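Local structure of probable antibiotics synthesis protein (Thermus thermophilus, 1V70) at the interface of chains A and B. The protein is of unknown function but carries a cupin domain and probably binds a metal ion, possibly in antibiotic biosynthesis. Numbering follows the deposited sequence. Chains: chain A/B, probable antibiotics synthesis protein.

Contact 1: the interface of chains A and B. Residues chain A 4-6, 30, 56, 98; chain B 54, 74-76.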
loop_
_atom_site.group_PDB
_atom_site.type_symbol
_atom_site.label_atom_id
_atom_site.label_comp_id
_atom_site.label_asym_id
_atom_site.label_seq_id
_atom_site.Cartn_x
_atom_site.Cartn_y
_atom_site.Cartn_z
ATOM N N LYS A 4 2.122 -12.329 -3.304
ATOM C CA LYS A 4 0.773 -12.762 -2.967
ATOM C C LYS A 4 -0.283 -12.081 -3.815
ATOM O O LYS A 4 -0.102 -10.948 -4.257
ATOM C CB LYS A 4 0.474 -12.438 -1.497
ATOM C CG LYS A 4 1.347 -13.150 -0.473
ATOM C CD LYS A 4 0.950 -14.609 -0.336
ATOM C CE LYS A 4 1.811 -15.320 0.694
ATOM N NZ LYS A 4 1.360 -16.724 0.895
ATOM N N ASP A 5 -1.389 -12.783 -4.035
ATOM C CA ASP A 5 -2.516 -12.225 -4.766
ATOM C C ASP A 5 -3.444 -11.804 -3.629
ATOM O O ASP A 5 -4.085 -12.652 -2.999
ATOM C CB ASP A 5 -3.198 -13.290 -5.629
ATOM C CG ASP A 5 -4.370 -12.735 -6.420
ATOM O OD1 ASP A 5 -4.873 -11.652 -6.052
ATOM O OD2 ASP A 5 -4.796 -13.379 -7.402
ATOM N N LEU A 6 -3.496 -10.507 -3.344
ATOM C CA LEU A 6 -4.325 -10.005 -2.254
ATOM C C LEU A 6 -5.794 -10.376 -2.389
ATOM O O LEU A 6 -6.498 -10.514 -1.385
ATOM C CB LEU A 6 -4.173 -8.486 -2.127
ATOM C CG LEU A 6 -2.918 -7.988 -1.399
ATOM C CD1 LEU A 6 -1.660 -8.564 -2.028
ATOM C CD2 LEU A 6 -2.892 -6.468 -1.431
ATOM N N TYR A 30 2.406 -4.988 6.467
ATOM C CA TYR A 30 1.672 -4.797 5.221
ATOM C C TYR A 30 0.494 -5.746 5.385
ATOM O O TYR A 30 0.635 -6.962 5.219
ATOM C CB TYR A 30 2.559 -5.208 4.042
ATOM C CG TYR A 30 2.137 -4.659 2.698
ATOM C CD1 TYR A 30 2.576 -3.406 2.255
ATOM C CD2 TYR A 30 1.322 -5.405 1.854
ATOM C CE1 TYR A 30 2.212 -2.920 0.994
ATOM C CE2 TYR A 30 0.955 -4.932 0.600
ATOM C CZ TYR A 30 1.406 -3.692 0.173
ATOM O OH TYR A 30 1.059 -3.256 -1.085
ATOM N N LEU A 56 -9.568 -0.507 -0.849
ATOM C CA LEU A 56 -9.569 -1.398 -2.007
ATOM C C LEU A 56 -11.002 -1.632 -2.476
ATOM O O LEU A 56 -11.283 -1.630 -3.676
ATOM C CB LEU A 56 -8.933 -2.742 -1.645
ATOM C CG LEU A 56 -7.440 -2.739 -1.312
ATOM C CD1 LEU A 56 -7.066 -4.062 -0.657
ATOM C CD2 LEU A 56 -6.627 -2.505 -2.580
ATOM N N LEU A 98 -6.078 -1.835 2.439
ATOM C CA LEU A 98 -4.677 -2.224 2.396
ATOM C C LEU A 98 -4.109 -1.253 3.432
ATOM O O LEU A 98 -4.238 -0.028 3.286
ATOM C CB LEU A 98 -4.077 -1.969 1.014
ATOM C CG LEU A 98 -2.577 -2.247 0.872
ATOM C CD1 LEU A 98 -2.257 -3.676 1.283
ATOM C CD2 LEU A 98 -2.157 -1.999 -0.566
ATOM N N TYR B 54 2.750 -3.055 -5.365
ATOM C CA TYR B 54 1.380 -3.553 -5.486
ATOM C C TYR B 54 0.840 -3.046 -6.821
ATOM O O TYR B 54 0.898 -1.847 -7.104
ATOM C CB TYR B 54 0.500 -3.042 -4.344
ATOM C CG TYR B 54 -0.964 -3.401 -4.514
ATOM C CD1 TYR B 54 -1.408 -4.710 -4.330
ATOM C CD2 TYR B 54 -1.899 -2.437 -4.891
ATOM C CE1 TYR B 54 -2.749 -5.050 -4.520
ATOM C CE2 TYR B 54 -3.240 -2.767 -5.083
ATOM C CZ TYR B 54 -3.656 -4.074 -4.895
ATOM O OH TYR B 54 -4.982 -4.404 -5.073
ATOM N N GLY B 74 -3.827 -6.436 -8.259
ATOM C CA GLY B 74 -4.209 -7.139 -7.047
ATOM C C GLY B 74 -3.081 -7.938 -6.421
ATOM O O GLY B 74 -3.221 -8.451 -5.313
ATOM N N MET B 75 -1.961 -8.039 -7.131
ATOM C CA MET B 75 -0.803 -8.780 -6.640
ATOM C C MET B 75 0.255 -7.858 -6.051
ATOM O O MET B 75 0.445 -6.731 -6.520
ATOM C CB MET B 75 -0.179 -9.600 -7.771
ATOM C CG MET B 75 -1.061 -10.730 -8.283
ATOM S SD MET B 75 -0.379 -11.562 -9.734
ATOM C CE MET B 75 1.069 -12.361 -9.029
ATOM N N ALA B 76 0.939 -8.346 -5.022
ATOM C CA ALA B 76 1.997 -7.593 -4.358
ATOM C C ALA B 76 3.250 -8.450 -4.224
ATOM O O ALA B 76 3.164 -9.670 -4.038
ATOM C CB ALA B 76 1.529 -7.133 -2.977
#

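Contact 2: the interface of chains A and B. Residues chain A 52, 54, 76-78, 100; chain B 6, 23, 28, 30, 98.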
loop_
_atom_site.group_PDB
_atom_site.type_symbol
_atom_site.label_atom_id
_atom_site.label_comp_id
_atom_site.label_asym_id
_atom_site.label_seq_id
_atom_site.Cartn_x
_atom_site.Cartn_y
_atom_site.Cartn_z
ATOM N N VAL A 52 -0.909 4.102 7.077
ATOM C CA VAL A 52 -1.660 4.586 5.928
ATOM C C VAL A 52 -2.742 3.574 5.574
ATOM O O VAL A 52 -2.469 2.375 5.447
ATOM C CB VAL A 52 -0.770 4.791 4.678
ATOM C CG1 VAL A 52 -1.627 5.250 3.500
ATOM C CG2 VAL A 52 0.312 5.818 4.967
ATOM N N TYR A 54 -5.627 2.477 2.806
ATOM C CA TYR A 54 -5.980 2.630 1.395
ATOM C C TYR A 54 -7.216 1.766 1.151
ATOM O O TYR A 54 -7.222 0.578 1.480
ATOM C CB TYR A 54 -4.841 2.170 0.484
ATOM C CG TYR A 54 -5.219 2.160 -0.984
ATOM C CD1 TYR A 54 -5.368 3.349 -1.696
ATOM C CD2 TYR A 54 -5.460 0.960 -1.653
ATOM C CE1 TYR A 54 -5.751 3.343 -3.039
ATOM C CE2 TYR A 54 -5.843 0.943 -2.994
ATOM C CZ TYR A 54 -5.985 2.138 -3.679
ATOM O OH TYR A 54 -6.353 2.128 -5.006
ATOM N N ALA A 76 -6.622 7.206 -0.031
ATOM C CA ALA A 76 -5.714 6.847 1.052
ATOM C C ALA A 76 -5.657 7.967 2.084
ATOM O O ALA A 76 -5.751 9.151 1.738
ATOM C CB ALA A 76 -4.315 6.574 0.500
ATOM N N ALA A 77 -5.499 7.586 3.348
ATOM C CA ALA A 77 -5.410 8.536 4.452
ATOM C C ALA A 77 -4.188 8.192 5.301
ATOM O O ALA A 77 -3.924 7.016 5.583
ATOM C CB ALA A 77 -6.674 8.479 5.297
ATOM N N PHE A 78 -3.460 9.225 5.711
ATOM C CA PHE A 78 -2.243 9.086 6.505
ATOM C C PHE A 78 -2.470 9.404 7.988
ATOM O O PHE A 78 -3.014 10.453 8.326
ATOM C CB PHE A 78 -1.181 10.037 5.939
ATOM C CG PHE A 78 0.175 9.898 6.570
ATOM C CD1 PHE A 78 1.032 8.870 6.191
ATOM C CD2 PHE A 78 0.602 10.801 7.539
ATOM C CE1 PHE A 78 2.298 8.743 6.767
ATOM C CE2 PHE A 78 1.866 10.682 8.120
ATOM C CZ PHE A 78 2.713 9.652 7.733
ATOM N N VAL A 100 -0.743 -0.131 5.823
ATOM C CA VAL A 100 0.695 -0.212 6.033
ATOM C C VAL A 100 1.081 0.551 7.292
ATOM O O VAL A 100 0.672 1.697 7.485
ATOM C CB VAL A 100 1.470 0.387 4.839
ATOM C CG1 VAL A 100 2.972 0.256 5.073
ATOM C CG2 VAL A 100 1.072 -0.315 3.551
ATOM N N LEU B 6 -5.874 8.626 -4.989
ATOM C CA LEU B 6 -4.782 8.177 -5.845
ATOM C C LEU B 6 -5.130 8.183 -7.326
ATOM O O LEU B 6 -4.250 8.356 -8.173
ATOM C CB LEU B 6 -4.312 6.783 -5.419
ATOM C CG LEU B 6 -3.379 6.724 -4.201
ATOM C CD1 LEU B 6 -4.001 7.427 -3.006
ATOM C CD2 LEU B 6 -3.075 5.270 -3.875
ATOM N N PHE B 23 2.411 10.305 0.192
ATOM C CA PHE B 23 2.708 10.689 1.571
ATOM C C PHE B 23 4.175 10.362 1.820
ATOM O O PHE B 23 4.740 9.467 1.185
ATOM C CB PHE B 23 1.884 9.889 2.582
ATOM C CG PHE B 23 0.403 9.942 2.358
ATOM C CD1 PHE B 23 -0.286 11.152 2.364
ATOM C CD2 PHE B 23 -0.311 8.763 2.165
ATOM C CE1 PHE B 23 -1.669 11.181 2.183
ATOM C CE2 PHE B 23 -1.684 8.781 1.983
ATOM C CZ PHE B 23 -2.368 9.990 1.992
ATOM N N MET B 28 8.493 6.266 6.213
ATOM C CA MET B 28 8.115 5.576 4.983
ATOM C C MET B 28 7.839 6.477 3.797
ATOM O O MET B 28 7.530 7.660 3.944
ATOM C CB MET B 28 6.866 4.709 5.204
ATOM C CG MET B 28 5.548 5.494 5.178
ATOM S SD MET B 28 4.029 4.491 4.980
ATOM C CE MET B 28 3.588 4.227 6.689
ATOM N N TYR B 30 5.410 6.557 0.483
ATOM C CA TYR B 30 4.173 5.971 -0.023
ATOM C C TYR B 30 4.015 6.652 -1.374
ATOM O O TYR B 30 3.601 7.812 -1.452
ATOM C CB TYR B 30 3.020 6.328 0.919
ATOM C CG TYR B 30 1.796 5.449 0.799
ATOM C CD1 TYR B 30 1.681 4.261 1.531
ATOM C CD2 TYR B 30 0.737 5.818 -0.023
ATOM C CE1 TYR B 30 0.529 3.470 1.444
ATOM C CE2 TYR B 30 -0.411 5.042 -0.116
ATOM C CZ TYR B 30 -0.512 3.872 0.622
ATOM O OH TYR B 30 -1.671 3.133 0.542
ATOM N N LEU B 98 1.406 0.897 -6.594
ATOM C CA LEU B 98 1.408 1.568 -5.303
ATOM C C LEU B 98 2.679 0.966 -4.703
ATOM O O LEU B 98 2.795 -0.262 -4.570
ATOM C CB LEU B 98 0.177 1.186 -4.483
ATOM C CG LEU B 98 0.117 1.754 -3.060
ATOM C CD1 LEU B 98 0.232 3.269 -3.084
ATOM C CD2 LEU B 98 -1.187 1.328 -2.408
HETATM O O HOH W 1 -1.997 1.557 2.751
#

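Contact 3: the interface of chains A and B. Residues chain A 69, 71, 75-77; chain B 1-4, 23.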
loop_
_atom_site.group_PDB
_atom_site.type_symbol
_atom_site.label_atom_id
_atom_site.label_comp_id
_atom_site.label_asym_id
_atom_site.label_seq_id
_atom_site.Cartn_x
_atom_site.Cartn_y
_atom_site.Cartn_z
ATOM N N ALA A 69 -12.990 11.252 7.767
ATOM C CA ALA A 69 -13.138 11.284 6.322
ATOM C C ALA A 69 -13.792 10.008 5.827
ATOM O O ALA A 69 -13.698 8.956 6.469
ATOM C CB ALA A 69 -11.773 11.447 5.664
ATOM N N LEU A 71 -13.524 7.313 3.297
ATOM C CA LEU A 71 -12.527 6.735 2.416
ATOM C C LEU A 71 -13.196 5.756 1.453
ATOM O O LEU A 71 -13.638 4.678 1.863
ATOM C CB LEU A 71 -11.472 6.016 3.258
ATOM C CG LEU A 71 -10.082 5.786 2.663
ATOM C CD1 LEU A 71 -9.353 7.122 2.521
ATOM C CD2 LEU A 71 -9.300 4.849 3.572
ATOM N N MET A 75 -8.870 5.865 -2.501
ATOM C CA MET A 75 -8.449 6.923 -1.588
ATOM C C MET A 75 -7.577 6.388 -0.460
ATOM O O MET A 75 -7.768 5.261 0.007
ATOM C CB MET A 75 -9.670 7.623 -0.988
ATOM C CG MET A 75 -10.496 8.410 -1.994
ATOM S SD MET A 75 -12.025 9.072 -1.297
ATOM C CE MET A 75 -11.382 10.290 -0.142
ATOM N N ALA A 76 -6.622 7.206 -0.031
ATOM C CA ALA A 76 -5.714 6.847 1.052
ATOM C C ALA A 76 -5.657 7.967 2.084
ATOM O O ALA A 76 -5.751 9.151 1.738
ATOM C CB ALA A 76 -4.315 6.574 0.500
ATOM N N ALA A 77 -5.499 7.586 3.348
ATOM C CA ALA A 77 -5.410 8.536 4.452
ATOM C C ALA A 77 -4.188 8.192 5.301
ATOM O O ALA A 77 -3.924 7.016 5.583
ATOM C CB ALA A 77 -6.674 8.479 5.297
ATOM N N MET B 1 -6.062 15.710 8.660
ATOM C CA MET B 1 -5.284 14.541 8.164
ATOM C C MET B 1 -4.993 14.699 6.678
ATOM O O MET B 1 -5.728 15.380 5.954
ATOM C CB MET B 1 -6.076 13.240 8.364
ATOM C CG MET B 1 -7.127 12.985 7.279
ATOM S SD MET B 1 -8.081 11.461 7.458
ATOM C CE MET B 1 -9.306 11.993 8.651
ATOM N N GLU B 2 -3.919 14.064 6.228
ATOM C CA GLU B 2 -3.588 14.077 4.825
ATOM C C GLU B 2 -4.377 12.969 4.187
ATOM O O GLU B 2 -4.404 11.849 4.671
ATOM C CB GLU B 2 -2.077 13.841 4.648
ATOM C CG GLU B 2 -1.212 15.028 5.114
ATOM C CD GLU B 2 0.270 14.753 4.885
ATOM O OE1 GLU B 2 0.641 14.387 3.785
ATOM O OE2 GLU B 2 1.049 14.973 5.807
ATOM N N ILE B 3 -5.073 13.295 3.108
ATOM C CA ILE B 3 -5.900 12.321 2.413
ATOM C C ILE B 3 -5.851 12.642 0.926
ATOM O O ILE B 3 -5.910 13.808 0.525
ATOM C CB ILE B 3 -7.351 12.355 2.959
ATOM C CG1 ILE B 3 -8.204 11.293 2.264
ATOM C CG2 ILE B 3 -7.935 13.748 2.795
ATOM C CD1 ILE B 3 -9.519 11.021 2.972
ATOM N N LYS B 4 -5.718 11.607 0.107
ATOM C CA LYS B 4 -5.609 11.791 -1.334
ATOM C C LYS B 4 -6.380 10.743 -2.111
ATOM O O LYS B 4 -6.545 9.613 -1.654
ATOM C CB LYS B 4 -4.138 11.702 -1.762
ATOM C CG LYS B 4 -3.219 12.774 -1.191
ATOM C CD LYS B 4 -3.443 14.108 -1.880
ATOM C CE LYS B 4 -2.518 15.178 -1.323
ATOM N NZ LYS B 4 -2.673 16.460 -2.062
ATOM N N PHE B 23 2.411 10.305 0.192
ATOM C CA PHE B 23 2.708 10.689 1.571
ATOM C C PHE B 23 4.175 10.362 1.820
ATOM O O PHE B 23 4.740 9.467 1.185
ATOM C CB PHE B 23 1.884 9.889 2.582
ATOM C CG PHE B 23 0.403 9.942 2.358
ATOM C CD1 PHE B 23 -0.286 11.152 2.364
ATOM C CD2 PHE B 23 -0.311 8.763 2.165
ATOM C CE1 PHE B 23 -1.669 11.181 2.183
ATOM C CE2 PHE B 23 -1.684 8.781 1.983
ATOM C CZ PHE B 23 -2.368 9.990 1.992
#

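Contact 1: the interface of chains A and B
A:Leu6 brings its CD2 methyl obliquely up to the CE1–CD1 flank of the B:Tyr54 phenol ring, outside its rim, CD2 standing 3.4 Å from CE1 and a little further from CD1. This is an edge of the two-fold assembly of two cupin-family chains, which may be the biological dimer; here the N-terminal strand 2-5 of chain A extends an antiparallel sheet by pairing with strand 75-79 of chain B. A:Leu6 has its CG anti to the carbonyl carbon (chi1 -80°), and its two methyls part: CD2 goes to the tyrosine, while CD1 packs 3.6 Å from CB of B:Ala76. The other chain A groups meet the ring from the same side. CD2 of A:Leu98 lies 4.3 Å above its plane, offset toward the rim, and CD2 of A:Leu56 comes up to the phenol end, 3.5 Å from OH. At the root of the ring A:Tyr30 crosses B:Tyr54 at about a right angle, bringing its hydroxyl OH to 3.3 Å from CB. B:Tyr54 keeps CG anti to its backbone N (chi1 173°), which sends the ring across to chain A. Backbone bonds fix the register: A:Lys4 N gives to B:Ala76 O at 2.9 Å, and B:Ala76 N returns one to A:Lys4 O. A:Leu6 N, at the start of helix 6-9, donates to B:Gly74 O at 2.9 Å, less straight (139° at H) and tilted from the carbonyl plane.

Contact 2: the interface of chains A and B
An apolar sheet-to-sheet interface joins two copies of one cupin protein here, contributing to the two-fold assembly, possibly the biological dimer; in this patch the chains meet by side-chain packing, no N or O coming within direct bonding reach, and a water links them. A:Val52 and B:Tyr30 meet tip to tip: methyl CG1 sits over the face of the phenol ring, 3.6 Å from its centroid and shifted toward the rim near CZ. The same methyl lies 3.8 Å from CE2 of B:Phe23, so it bridges two aromatic rings, while CG2 turns to the sulfur SD of B:Met28 at 3.9 Å. The phenylalanines pass in opposite directions. CB of A:Phe78 lies over the centre of the B:Phe23 ring, 3.8 Å from the centroid, and CD1 of A:Phe78 in turn packs against CB of B:Phe23. B:Phe23 reaches this position with CG anti to the carbonyl carbon (chi1 -55°); the carbonyl carbon C of A:Ala76 lies in plane at its ring edge, and CB of A:Ala76 packs 3.7 Å from CE2. The hydroxyl of B:Tyr30 runs past CB of A:Tyr54 and meets a water: OH is 2.7 Å from water 1, which lies 2.9 Å from the carbonyl O of A:Val52.

Contact 3: the interface of chains A and B
B:Ile3 points its CD1 methyl into a group of chain A side chains where strand 2-5 of chain B, in this cupin-family protein, pairs antiparallel with strand 75-79 of chain A. The apolar contacts gather at that methyl. CD1 lies 3.5 Å from CB of A:Ala69 and 3.7 Å from CE of A:Met75, whose chain crosses the isoleucine and bends at its last torsion (chi3 68°) to bring the methyl in. CD1 of A:Leu71, whose side chain runs antiparallel alongside B:Ile3, stands 3.9 Å from the same CD1. B:Ile3 holds CG1 anti to the backbone N (chi1 -178°), which carries CD1 away from its own strand toward strand 67-71. Beside it B:Met1 lays its thioether sulfur SD 3.9 Å from CB of A:Ala77, and its CE methyl touches A:Ala69. Polar contacts belong to the backbone. A:Ala76 N donates to B:Lys4 O at 2.9 Å, nearly straight at 166°, and B:Lys4 N donates to A:Ala76 O at 2.9 Å. Between the two kinds of contact, CG1 of B:Ile3 lies 3.3 Å from A:Ala76 O, the carbonyl oxygen that also accepts from B:Lys4.

Contacts 2 and 3 are neighbours, their C-alpha centres about 7 Å apart, and they share A:Ala76, A:Ala77 and B:Phe23; strand 75-79 of chain A thus serves both with its side chains and its backbone edge. Contact 1 lies about 14 Å from contact 2 and about 19 Å from contact 3, toward the other end of the interface. Two-fold symmetry relates parts of them: the pairing of strand 2-5 with strand 75-79 occurs in contacts 1 and 3 with the chains exchanged. The exchanged N-terminal strands therefore flank the packing of contact 2, consistent with a dimer, though the structure alone does not show that it forms in solution.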